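Local coordinates for protein post-proline cleaving enzyme (Rickettsia typhi, PDB 4HVT) that probably acts as a serine oligopeptidase of the prolyl oligopeptidase family, cutting peptides on the C-terminal side of proline, at residues 135-139 against 192-196; 143-147 against 189-193; 156-160 against 172-176; 249-253 against 404-408. All coordinates share one frame; numbering follows the deposited sequence. Where two conformers were deposited one is given.

All four contacts lie in the N-terminal beta-propeller. Following the chain, contact 1 starts at the end of strand 129-136 and closes a loop of some fifty residues. Contact 2 starts on the next strand and ends on the same stretch, with Trp192 and Ile193 common to both. Contact 3 is nested within contact 2: strand 155-162 meets the chain that doubles back at 172-176, inside a single blade. Contacts 1 and 2 instead join that blade to the next one, 190-235. Contact 4 comes later in series and joins the loop of the following blade, 242-285, to that of the last blade, 398-436. Phe138 of contact 1 packs against Asp251, Thr252 and Glu406 there.

Contact 1 (135-139 against 192-196); sequences SNCFQ and WINKD
Ser135 and Trp192 are joined by a nearly straight hydrogen bond, the indole NE1 donating to Ser135 O at 3.1 Å with an N-H...O angle of 166°. The oxygen lies in the plane of the indole, but NE1 stands well above the carbonyl plane; the same oxygen also accepts from the backbone N of Leu145. A water links Ser135 OG to Trp192 N, the water oxygen standing 3.0 Å from that N. Asn136 turns away from Trp192 and gives its ND2 to Pro141 O. Cys137 follows, and its small, polarisable side chain suits the flat surface it meets: with SG anti to the backbone N (chi1 -179°), CB sits 3.7 Å over the centroid of the five-membered ring of Trp192 and SG 4.0 Å over that of the six-membered ring. This is a seam between two successive propeller blades, each lending the hairpin loop after its first strand. In the second loop the chain turns at a classic bulge, where Ile193 and Asn194 face Thr197; Asn194 OD1 also accepts from Asp196 N, an Asx turn, and bonds Thr197 OG1. Gln139 spans to this loop with its bent chain: NE2 lies 3.4 Å from Asn194 CA and, through a water 2.6 Å from NE2, is weakly tied to Trp192 O. Its CB rests 4.0 Å from CB of Lys195, and the lysine NZ makes a salt bridge with Asp196 OD2.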
loop_
_atom_site.group_PDB
_atom_site.type_symbol
_atom_site.label_atom_id
_atom_site.label_comp_id
_atom_site.label_asym_id
_atom_site.label_seq_id
_atom_site.Cartn_x
_atom_site.Cartn_y
_atom_site.Cartn_z
ATOM N N SER A 135 -17.378 -6.404 2.374
ATOM C CA SER A 135 -17.742 -6.318 3.782
ATOM C C SER A 135 -18.995 -7.170 4.004
ATOM O O SER A 135 -20.035 -6.963 3.338
ATOM C CB SER A 135 -18.075 -4.896 4.184
ATOM O OG SER A 135 -18.315 -4.921 5.571
ATOM N N ASN A 136 -18.890 -8.108 4.942
ATOM C CA ASN A 136 -19.945 -9.049 5.237
ATOM C C ASN A 136 -20.852 -8.561 6.380
ATOM O O ASN A 136 -20.395 -7.937 7.335
ATOM C CB ASN A 136 -19.283 -10.410 5.611
ATOM C CG ASN A 136 -20.248 -11.562 5.646
ATOM O OD1 ASN A 136 -20.097 -12.441 6.491
ATOM N ND2 ASN A 136 -21.218 -11.613 4.742
ATOM N N CYS A 137 -22.151 -8.803 6.254
ATOM C CA CYS A 137 -23.131 -8.354 7.240
ATOM C C CYS A 137 -23.180 -9.343 8.412
ATOM O O CYS A 137 -23.441 -10.511 8.203
ATOM C CB CYS A 137 -24.514 -8.285 6.600
ATOM S SG CYS A 137 -25.784 -7.717 7.741
ATOM N N PHE A 138 -23.046 -8.869 9.635
ATOM C CA PHE A 138 -23.020 -9.801 10.774
ATOM C C PHE A 138 -24.406 -10.370 11.053
ATOM O O PHE A 138 -24.524 -11.527 11.423
ATOM C CB PHE A 138 -22.438 -9.112 12.025
ATOM C CG PHE A 138 -22.415 -9.999 13.251
ATOM C CD1 PHE A 138 -21.474 -10.970 13.378
ATOM C CD2 PHE A 138 -23.373 -9.826 14.269
ATOM C CE1 PHE A 138 -21.453 -11.787 14.488
ATOM C CE2 PHE A 138 -23.349 -10.652 15.389
ATOM C CZ PHE A 138 -22.377 -11.604 15.493
ATOM N N GLN A 139 -25.427 -9.558 10.872
ATOM C CA GLN A 139 -26.799 -9.919 11.211
ATOM C C GLN A 139 -27.382 -10.878 10.145
ATOM O O GLN A 139 -28.209 -11.720 10.450
ATOM C CB GLN A 139 -27.652 -8.668 11.345
ATOM C CG GLN A 139 -27.249 -7.701 12.479
ATOM C CD GLN A 139 -25.943 -6.885 12.307
ATOM O OE1 GLN A 139 -25.319 -6.604 13.333
ATOM N NE2 GLN A 139 -25.546 -6.446 11.064
ATOM N N TRP A 192 -21.616 -1.877 7.594
ATOM C CA TRP A 192 -22.942 -2.289 8.030
ATOM C C TRP A 192 -23.264 -1.797 9.465
ATOM O O TRP A 192 -22.406 -1.887 10.354
ATOM C CB TRP A 192 -23.087 -3.805 8.010
ATOM C CG TRP A 192 -23.073 -4.463 6.698
ATOM C CD1 TRP A 192 -21.985 -4.979 6.076
ATOM C CD2 TRP A 192 -24.177 -4.704 5.829
ATOM N NE1 TRP A 192 -22.327 -5.575 4.910
ATOM C CE2 TRP A 192 -23.669 -5.381 4.698
ATOM C CE3 TRP A 192 -25.533 -4.384 5.858
ATOM C CZ2 TRP A 192 -24.461 -5.774 3.656
ATOM C CZ3 TRP A 192 -26.327 -4.786 4.803
ATOM C CH2 TRP A 192 -25.777 -5.500 3.723
ATOM N N ILE A 193 -24.478 -1.291 9.690
ATOM C CA ILE A 193 -25.025 -0.890 11.011
ATOM C C ILE A 193 -25.889 -2.104 11.500
ATOM O O ILE A 193 -25.804 -2.594 12.685
ATOM C CB ILE A 193 -25.844 0.464 10.871
ATOM C CG1 ILE A 193 -24.978 1.709 10.561
ATOM C CG2 ILE A 193 -26.673 0.833 12.092
ATOM C CD1 ILE A 193 -23.810 1.952 11.495
ATOM N N ASN A 194 -26.781 -2.550 10.616
ATOM C CA ASN A 194 -27.589 -3.703 10.867
ATOM C C ASN A 194 -27.976 -4.281 9.508
ATOM O O ASN A 194 -27.516 -3.780 8.492
ATOM C CB ASN A 194 -28.764 -3.420 11.824
ATOM C CG ASN A 194 -29.795 -2.429 11.284
ATOM O OD1 ASN A 194 -30.087 -2.382 10.091
ATOM N ND2 ASN A 194 -30.392 -1.617 12.193
ATOM N N LYS A 195 -28.846 -5.282 9.456
ATOM C CA LYS A 195 -29.097 -5.904 8.178
ATOM C C LYS A 195 -29.779 -4.980 7.160
ATOM O O LYS A 195 -29.744 -5.278 5.943
ATOM C CB LYS A 195 -29.913 -7.176 8.335
ATOM C CG LYS A 195 -31.318 -6.955 8.816
ATOM C CD LYS A 195 -31.972 -8.315 9.052
ATOM C CE LYS A 195 -33.367 -8.130 9.552
ATOM N NZ LYS A 195 -34.300 -7.344 8.696
ATOM N N ASP A 196 -30.308 -3.860 7.644
ATOM C CA ASP A 196 -31.052 -2.895 6.830
ATOM C C ASP A 196 -30.519 -1.470 6.883
ATOM O O ASP A 196 -31.225 -0.530 6.463
ATOM C CB ASP A 196 -32.542 -2.882 7.209
ATOM C CG ASP A 196 -33.205 -4.245 7.011
ATOM O OD1 ASP A 196 -32.984 -4.859 5.951
ATOM O OD2 ASP A 196 -33.975 -4.697 7.921
HETATM O O HOH W 1 -19.146 -3.529 7.477
HETATM O O HOH W 2 -23.488 -4.861 11.422
#

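Contact 2 (143-147 against 189-193); sequences RYLIS and YPTWI
Leu145 fills the space between Trp192 and Pro190, and its branched end is shared between them. CB already points at the other strand, and CG, anti to the carbonyl carbon (chi1 -62°), puts the branch over the indole. CD1 then lies 3.6 Å from the centroid of the five-membered ring of Trp192, a CH-pi contact displaced toward the rim. This is the face of the indole opposite the one that Cys137 occupies, so the ring is held between the two side chains. The packing is tight where CG of Leu145 comes within 3.4 Å of CZ2 of Trp192, and CD2 adds to the same side, 3.8 Å from CZ2. On its other flank CD1 meets CG of Pro190 at 3.6 Å, a rigid ring that also packs on Phe158. The strands themselves, 143-147 and 190-192, run nearly antiparallel (171°) with axes 8.7 Å apart and no hydrogen bond between them; they belong to neighbouring blades of a seven-bladed beta-propeller, whose sheets pack face to face through such apolar side chains. Arg143 contributes only its aliphatic root, CB standing 3.9 Å from CH2 of Trp192. A bend at chi2 (-63°) then leads the chain off, so that NE reaches Asp162 and NH1 reaches Glu160, leaving CB alone beside the indole. At the other end Ser147, small enough to sit close, places OG near the plane of the Tyr189 ring at its edge, 3.6 Å from CD1.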
loop_
_atom_site.group_PDB
_atom_site.type_symbol
_atom_site.label_atom_id
_atom_site.label_comp_id
_atom_site.label_asym_id
_atom_site.label_seq_id
_atom_site.Cartn_x
_atom_site.Cartn_y
_atom_site.Cartn_z
ATOM N N ARG A 143 -25.175 -11.643 3.198
ATOM C CA ARG A 143 -25.141 -10.361 2.484
ATOM C C ARG A 143 -23.750 -9.770 2.564
ATOM O O ARG A 143 -23.155 -9.714 3.636
ATOM C CB ARG A 143 -26.207 -9.356 3.034
ATOM C CG ARG A 143 -27.642 -9.672 2.680
ATOM C CD ARG A 143 -27.892 -9.625 1.184
ATOM N NE ARG A 143 -29.223 -10.118 0.851
ATOM C CZ ARG A 143 -30.345 -9.404 0.816
ATOM N NH1 ARG A 143 -30.357 -8.123 1.099
ATOM N NH2 ARG A 143 -31.486 -10.012 0.525
ATOM N N TYR A 144 -23.241 -9.315 1.408
ATOM C CA TYR A 144 -21.953 -8.657 1.281
ATOM C C TYR A 144 -22.136 -7.345 0.559
ATOM O O TYR A 144 -23.006 -7.238 -0.283
ATOM C CB TYR A 144 -20.972 -9.512 0.452
ATOM C CG TYR A 144 -20.435 -10.730 1.155
ATOM C CD1 TYR A 144 -21.200 -11.889 1.232
ATOM C CD2 TYR A 144 -19.175 -10.729 1.743
ATOM C CE1 TYR A 144 -20.714 -13.023 1.859
ATOM C CE2 TYR A 144 -18.677 -11.872 2.359
ATOM C CZ TYR A 144 -19.442 -13.004 2.417
ATOM O OH TYR A 144 -18.925 -14.105 3.073
ATOM N N LEU A 145 -21.363 -6.331 0.921
ATOM C CA LEU A 145 -21.234 -5.129 0.090
ATOM C C LEU A 145 -19.945 -5.294 -0.688
ATOM O O LEU A 145 -18.888 -5.430 -0.086
ATOM C CB LEU A 145 -21.185 -3.874 0.970
ATOM C CG LEU A 145 -22.465 -3.728 1.765
ATOM C CD1 LEU A 145 -22.226 -2.775 2.935
ATOM C CD2 LEU A 145 -23.666 -3.296 0.933
ATOM N N ILE A 146 -20.037 -5.340 -2.010
ATOM C CA ILE A 146 -18.871 -5.538 -2.851
ATOM C C ILE A 146 -18.365 -4.194 -3.320
ATOM O O ILE A 146 -19.062 -3.544 -4.070
ATOM C CB ILE A 146 -19.160 -6.435 -4.097
ATOM C CG1 ILE A 146 -19.972 -7.692 -3.741
ATOM C CG2 ILE A 146 -17.876 -6.754 -4.833
ATOM C CD1 ILE A 146 -19.285 -8.658 -2.830
ATOM N N SER A 147 -17.159 -3.801 -2.894
ATOM C CA SER A 147 -16.506 -2.576 -3.369
ATOM C C SER A 147 -15.855 -2.762 -4.721
ATOM O O SER A 147 -15.241 -3.808 -4.992
ATOM C CB SER A 147 -15.469 -2.095 -2.378
ATOM O OG SER A 147 -16.094 -1.644 -1.178
ATOM N N TYR A 189 -16.117 3.682 1.207
ATOM C CA TYR A 189 -16.346 2.331 1.668
ATOM C C TYR A 189 -17.497 2.300 2.674
ATOM O O TYR A 189 -17.604 3.208 3.549
ATOM C CB TYR A 189 -15.116 1.781 2.405
ATOM C CG TYR A 189 -13.914 1.461 1.587
ATOM C CD1 TYR A 189 -13.861 0.334 0.780
ATOM C CD2 TYR A 189 -12.783 2.238 1.704
ATOM C CE1 TYR A 189 -12.681 0.032 0.054
ATOM C CE2 TYR A 189 -11.628 1.955 0.998
ATOM C CZ TYR A 189 -11.580 0.863 0.190
ATOM O OH TYR A 189 -10.403 0.650 -0.494
ATOM N N PRO A 190 -18.365 1.283 2.567
ATOM C CA PRO A 190 -19.512 1.214 3.506
ATOM C C PRO A 190 -19.255 0.283 4.674
ATOM O O PRO A 190 -18.478 -0.688 4.559
ATOM C CB PRO A 190 -20.622 0.647 2.642
ATOM C CG PRO A 190 -19.870 -0.297 1.690
ATOM C CD PRO A 190 -18.575 0.422 1.403
ATOM N N THR A 191 -19.955 0.580 5.778
ATOM C CA THR A 191 -19.943 -0.187 6.996
ATOM C C THR A 191 -21.392 -0.572 7.341
ATOM O O THR A 191 -22.270 0.239 7.347
ATOM C CB THR A 191 -19.295 0.609 8.141
ATOM O OG1 THR A 191 -17.914 0.813 7.818
ATOM C CG2 THR A 191 -19.379 -0.156 9.492
ATOM N N TRP A 192 -21.616 -1.877 7.594
ATOM C CA TRP A 192 -22.942 -2.289 8.030
ATOM C C TRP A 192 -23.264 -1.797 9.465
ATOM O O TRP A 192 -22.406 -1.887 10.354
ATOM C CB TRP A 192 -23.087 -3.805 8.010
ATOM C CG TRP A 192 -23.073 -4.463 6.698
ATOM C CD1 TRP A 192 -21.985 -4.979 6.076
ATOM C CD2 TRP A 192 -24.177 -4.704 5.829
ATOM N NE1 TRP A 192 -22.327 -5.575 4.910
ATOM C CE2 TRP A 192 -23.669 -5.381 4.698
ATOM C CE3 TRP A 192 -25.533 -4.384 5.858
ATOM C CZ2 TRP A 192 -24.461 -5.774 3.656
ATOM C CZ3 TRP A 192 -26.327 -4.786 4.803
ATOM C CH2 TRP A 192 -25.777 -5.500 3.723
ATOM N N ILE A 193 -24.478 -1.291 9.690
ATOM C CA ILE A 193 -25.025 -0.890 11.011
ATOM C C ILE A 193 -25.889 -2.104 11.500
ATOM O O ILE A 193 -25.804 -2.594 12.685
ATOM C CB ILE A 193 -25.844 0.464 10.871
ATOM C CG1 ILE A 193 -24.978 1.709 10.561
ATOM C CG2 ILE A 193 -26.673 0.833 12.092
ATOM C CD1 ILE A 193 -23.810 1.952 11.495
#

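Contact 3 (156-160 against 172-176); sequences MFFRE and GFEPI
The outer part of a propeller blade is made here by the chain doubling back on itself: Glu160, the last residue of 156-160, is gripped by Phe173 of an irregular run, 172-176, that passes antiparallel beside it. Glu160 N donates to Phe173 O at 2.8 Å, nearly along the C=O axis although bent at the hydrogen (132°). The return bond comes from the side chain: Phe173 N donates to Glu160 OE1 at 2.8 Å, on the anti side of the carboxylate and straighter (160°). OE2 of the same carboxylate holds Arg143 and Arg223, so one glutamate ties the loop to two arginines; these charges probably keep it ionised. Glycine suits position 172: CA of Gly172 is already 3.2 Å from Glu160 OE1, with no room for a side chain toward that oxygen. Where the loop turns the corner beside the blade, Pro175 is the centre of an inverse gamma turn. Its CD stands almost squarely over the Phe158 ring, 3.8 Å from the centroid. Pro175 CD, not an N-H, faces Phe158 O at 3.3 Å, a carbonyl buried with no hydrogen-bonding partner and met also by Glu174 CA at 3.5 Å. On the more open side Arg159 and Glu174 run side by side, NE and OE2 4.0 Å apart without an N-H aimed across; a water 3.0 Å from Arg159 NE links it weakly to Glu174 OE1.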
loop_
_atom_site.group_PDB
_atom_site.type_symbol
_atom_site.label_atom_id
_atom_site.label_comp_id
_atom_site.label_asym_id
_atom_site.label_seq_id
_atom_site.Cartn_x
_atom_site.Cartn_y
_atom_site.Cartn_z
ATOM N N MET A 156 -14.582 5.141 -6.017
ATOM C CA MET A 156 -15.165 3.805 -5.989
ATOM C C MET A 156 -16.638 3.840 -5.534
ATOM O O MET A 156 -17.152 4.891 -5.108
ATOM C CB MET A 156 -14.340 2.885 -5.122
ATOM C CG MET A 156 -14.097 3.354 -3.705
ATOM S SD MET A 156 -13.031 2.168 -2.773
ATOM C CE MET A 156 -11.583 2.083 -3.682
ATOM N N PHE A 157 -17.291 2.700 -5.694
ATOM C CA PHE A 157 -18.710 2.513 -5.367
ATOM C C PHE A 157 -18.834 1.093 -4.815
ATOM O O PHE A 157 -17.825 0.477 -4.459
ATOM C CB PHE A 157 -19.605 2.749 -6.595
ATOM C CG PHE A 157 -19.257 1.931 -7.759
ATOM C CD1 PHE A 157 -18.179 2.260 -8.565
ATOM C CD2 PHE A 157 -19.988 0.778 -8.062
ATOM C CE1 PHE A 157 -17.843 1.482 -9.642
ATOM C CE2 PHE A 157 -19.664 0.016 -9.166
ATOM C CZ PHE A 157 -18.587 0.367 -9.936
ATOM N N PHE A 158 -20.053 0.610 -4.642
ATOM C CA PHE A 158 -20.244 -0.744 -4.133
ATOM C C PHE A 158 -21.583 -1.218 -4.599
ATOM O O PHE A 158 -22.412 -0.430 -5.021
ATOM C CB PHE A 158 -20.193 -0.796 -2.611
ATOM C CG PHE A 158 -21.091 0.230 -1.957
ATOM C CD1 PHE A 158 -22.408 -0.099 -1.642
ATOM C CD2 PHE A 158 -20.585 1.430 -1.606
ATOM C CE1 PHE A 158 -23.237 0.860 -1.065
ATOM C CE2 PHE A 158 -21.404 2.394 -1.031
ATOM C CZ PHE A 158 -22.726 2.082 -0.730
ATOM N N ARG A 159 -21.809 -2.530 -4.509
ATOM C CA ARG A 159 -23.096 -3.107 -4.782
ATOM C C ARG A 159 -23.342 -4.227 -3.795
ATOM O O ARG A 159 -22.433 -5.037 -3.511
ATOM C CB ARG A 159 -23.161 -3.710 -6.179
ATOM C CG ARG A 159 -23.012 -2.734 -7.296
ATOM C CD ARG A 159 -23.067 -3.491 -8.610
ATOM N NE ARG A 159 -24.370 -4.083 -8.864
ATOM C CZ ARG A 159 -24.658 -4.795 -9.953
ATOM N NH1 ARG A 159 -23.714 -5.056 -10.857
ATOM N NH2 ARG A 159 -25.866 -5.283 -10.122
ATOM N N GLU A 160 -24.551 -4.307 -3.279
ATOM C CA GLU A 160 -24.915 -5.389 -2.346
ATOM C C GLU A 160 -25.147 -6.712 -3.070
ATOM O O GLU A 160 -25.711 -6.738 -4.151
ATOM C CB GLU A 160 -26.198 -4.996 -1.616
ATOM C CG GLU A 160 -26.499 -5.865 -0.401
ATOM C CD GLU A 160 -27.816 -5.547 0.254
ATOM O OE1 GLU A 160 -28.537 -4.618 -0.187
ATOM O OE2 GLU A 160 -28.134 -6.221 1.244
ATOM N N GLY A 172 -30.811 -3.471 -4.041
ATOM C CA GLY A 172 -30.047 -3.455 -2.804
ATOM C C GLY A 172 -29.209 -2.214 -2.657
ATOM O O GLY A 172 -29.252 -1.326 -3.515
ATOM N N PHE A 173 -28.419 -2.143 -1.588
ATOM C CA PHE A 173 -27.505 -1.015 -1.385
ATOM C C PHE A 173 -26.487 -0.846 -2.521
ATOM O O PHE A 173 -25.667 -1.747 -2.771
ATOM C CB PHE A 173 -26.786 -1.127 -0.046
ATOM C CG PHE A 173 -27.677 -0.877 1.140
ATOM C CD1 PHE A 173 -28.117 0.415 1.438
ATOM C CD2 PHE A 173 -28.004 -1.909 2.009
ATOM C CE1 PHE A 173 -28.901 0.620 2.511
ATOM C CE2 PHE A 173 -28.816 -1.686 3.135
ATOM C CZ PHE A 173 -29.227 -0.420 3.380
ATOM N N GLU A 174 -26.537 0.321 -3.156
ATOM C CA GLU A 174 -25.669 0.689 -4.300
ATOM C C GLU A 174 -25.893 2.191 -4.420
ATOM O O GLU A 174 -27.069 2.606 -4.429
ATOM C CB GLU A 174 -26.164 -0.011 -5.539
ATOM C CG GLU A 174 -25.406 0.397 -6.784
ATOM C CD GLU A 174 -26.014 -0.143 -8.064
ATOM O OE1 GLU A 174 -27.208 -0.500 -8.076
ATOM O OE2 GLU A 174 -25.274 -0.174 -9.084
ATOM N N PRO A 175 -24.818 2.989 -4.488
ATOM C CA PRO A 175 -25.024 4.418 -4.384
ATOM C C PRO A 175 -25.456 5.065 -5.700
ATOM O O PRO A 175 -24.658 5.676 -6.363
ATOM C CB PRO A 175 -23.675 4.929 -3.921
ATOM C CG PRO A 175 -22.694 3.990 -4.534
ATOM C CD PRO A 175 -23.394 2.651 -4.474
ATOM N N ILE A 176 -26.728 4.974 -5.996
ATOM C CA ILE A 176 -27.322 5.519 -7.201
ATOM C C ILE A 176 -28.434 6.497 -6.859
ATOM O O ILE A 176 -29.170 6.318 -5.879
ATOM C CB ILE A 176 -27.863 4.421 -8.137
ATOM C CG1 ILE A 176 -28.900 3.517 -7.473
ATOM C CG2 ILE A 176 -26.718 3.525 -8.574
ATOM C CD1 ILE A 176 -29.741 2.715 -8.461
HETATM O O HOH W 3 -26.997 -3.342 -7.686
#

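Contact 4 (249-253 against 404-408); sequences LSDTI and YEEEE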
loop_
_atom_site.group_PDB
_atom_site.type_symbol
_atom_site.label_atom_id
_atom_site.label_comp_id
_atom_site.label_asym_id
_atom_site.label_seq_id
_atom_site.Cartn_x
_atom_site.Cartn_y
_atom_site.Cartn_z
ATOM N N LEU A 249 -15.196 -2.300 17.500
ATOM C CA LEU A 249 -14.945 -3.678 18.019
ATOM C C LEU A 249 -15.330 -4.711 16.989
ATOM O O LEU A 249 -15.838 -4.397 15.929
ATOM C CB LEU A 249 -15.725 -3.961 19.295
ATOM C CG LEU A 249 -15.625 -2.883 20.378
ATOM C CD1 LEU A 249 -16.476 -3.174 21.567
ATOM C CD2 LEU A 249 -14.151 -2.758 20.815
ATOM N N SER A 250 -15.031 -5.988 17.276
ATOM C CA SER A 250 -15.576 -7.076 16.475
ATOM C C SER A 250 -17.115 -7.021 16.527
ATOM O O SER A 250 -17.634 -6.776 17.563
ATOM C CB SER A 250 -15.143 -8.410 17.111
ATOM O OG SER A 250 -15.821 -9.496 16.483
ATOM N N ASP A 251 -17.817 -7.282 15.425
ATOM C CA ASP A 251 -19.260 -7.416 15.405
ATOM C C ASP A 251 -19.716 -8.450 16.455
ATOM O O ASP A 251 -20.821 -8.400 16.921
ATOM C CB ASP A 251 -19.778 -7.878 14.058
ATOM C CG ASP A 251 -19.852 -6.769 13.021
ATOM O OD1 ASP A 251 -20.315 -5.674 13.372
ATOM O OD2 ASP A 251 -19.508 -7.004 11.849
ATOM N N THR A 252 -18.857 -9.434 16.783
ATOM C CA THR A 252 -19.298 -10.437 17.751
ATOM C C THR A 252 -19.412 -9.872 19.163
ATOM O O THR A 252 -20.027 -10.513 20.041
ATOM C CB THR A 252 -18.369 -11.678 17.850
ATOM O OG1 THR A 252 -17.065 -11.254 18.265
ATOM C CG2 THR A 252 -18.263 -12.392 16.525
ATOM N N ILE A 253 -18.813 -8.719 19.396
ATOM C CA ILE A 253 -18.882 -8.016 20.663
ATOM C C ILE A 253 -19.870 -6.853 20.564
ATOM O O ILE A 253 -20.689 -6.675 21.472
ATOM C CB ILE A 253 -17.483 -7.519 21.019
ATOM C CG1 ILE A 253 -16.451 -8.675 20.875
ATOM C CG2 ILE A 253 -17.460 -6.899 22.398
ATOM C CD1 ILE A 253 -16.582 -9.796 21.881
ATOM N N TYR A 404 -10.100 -13.138 11.977
ATOM C CA TYR A 404 -11.245 -12.381 12.558
ATOM C C TYR A 404 -11.532 -12.895 13.943
ATOM O O TYR A 404 -11.397 -14.085 14.247
ATOM C CB TYR A 404 -12.526 -12.611 11.772
ATOM C CG TYR A 404 -12.528 -12.292 10.316
ATOM C CD1 TYR A 404 -12.806 -11.042 9.861
ATOM C CD2 TYR A 404 -12.344 -13.304 9.399
ATOM C CE1 TYR A 404 -12.863 -10.760 8.502
ATOM C CE2 TYR A 404 -12.383 -13.047 8.046
ATOM C CZ TYR A 404 -12.646 -11.792 7.606
ATOM O OH TYR A 404 -12.692 -11.527 6.250
ATOM N N GLU A 405 -11.945 -12.008 14.824
ATOM C CA GLU A 405 -12.306 -12.447 16.170
ATOM C C GLU A 405 -13.476 -13.437 16.112
ATOM O O GLU A 405 -13.664 -14.193 17.045
ATOM C CB GLU A 405 -12.650 -11.222 17.058
ATOM C CG GLU A 405 -12.775 -11.547 18.526
ATOM C CD GLU A 405 -12.799 -10.329 19.441
ATOM O OE1 GLU A 405 -12.547 -9.193 18.965
ATOM O OE2 GLU A 405 -13.122 -10.561 20.628
ATOM N N GLU A 406 -14.275 -13.417 15.061
ATOM C CA GLU A 406 -15.394 -14.361 14.952
ATOM C C GLU A 406 -14.876 -15.812 14.775
ATOM O O GLU A 406 -15.561 -16.760 15.128
ATOM C CB GLU A 406 -16.332 -14.025 13.816
ATOM C CG GLU A 406 -17.536 -14.966 13.844
ATOM C CD GLU A 406 -18.710 -14.513 13.037
ATOM O OE1 GLU A 406 -18.749 -13.335 12.640
ATOM O OE2 GLU A 406 -19.587 -15.372 12.814
ATOM N N GLU A 407 -13.681 -15.973 14.237
ATOM C CA GLU A 407 -13.146 -17.268 13.835
ATOM C C GLU A 407 -12.033 -17.736 14.796
ATOM O O GLU A 407 -11.104 -16.982 15.134
ATOM C CB GLU A 407 -12.569 -17.156 12.402
ATOM C CG GLU A 407 -13.606 -16.873 11.335
ATOM C CD GLU A 407 -14.539 -18.041 11.062
ATOM O OE1 GLU A 407 -14.195 -19.215 11.360
ATOM O OE2 GLU A 407 -15.628 -17.777 10.536
ATOM N N GLU A 408 -12.086 -19.008 15.202
ATOM C CA GLU A 408 -10.977 -19.638 15.929
ATOM C C GLU A 408 -9.716 -19.864 15.062
ATOM O O GLU A 408 -8.643 -19.761 15.579
ATOM C CB GLU A 408 -11.411 -21.004 16.487
ATOM C CG GLU A 408 -12.422 -20.787 17.609
ATOM C CD GLU A 408 -13.064 -22.037 18.134
ATOM O OE1 GLU A 408 -13.210 -23.007 17.360
ATOM O OE2 GLU A 408 -13.443 -22.023 19.332
HETATM O O HOH W 4 -13.410 -6.788 19.708
HETATM O O HOH W 5 -15.014 -10.693 13.842
#
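Glu405 and Glu406 reach across to Ser250, Thr252 and Ile253 where hairpin loops of two non-adjacent propeller blades meet near the surface, with no direct hydrogen bond between them. Tyr404 opens a type I turn, its O accepting from Glu407 N, which places Glu405 and Glu406 at the corner, with CB of Glu405 directed at the other loop. The extended Glu405 chain, with CG anti to the backbone N (chi1 -169°), brings OE1 to within 3.3 Å of Ser250 CB; a water joins the same oxygen, 2.7 Å away, to Ser250 N. OE2 is held by the backbone N of Lys299 in a third blade, and the Ile253 side chain crosses that of Glu405 at about a right angle with its CD1 3.8 Å from that OE2. A long acidic side chain suits this place because each of its oxygens has a donor to accept from. Glu406 N gives a weak bond to a second water, shared with Ser250 OG, so that this serine is tied to both glutamates by solvent. The methylenes of Glu406 pack on a methyl group: CB lies 3.7 Å from Thr252 CG2, while Phe138 touches both residues and OE2 makes a long, weak ion pair with Lys80. The threonine hydroxyl is turned from that methyl contact to its own loop, where OG1 of Thr252 and OG of Ser250 share a hydrogen bond of 2.8 Å.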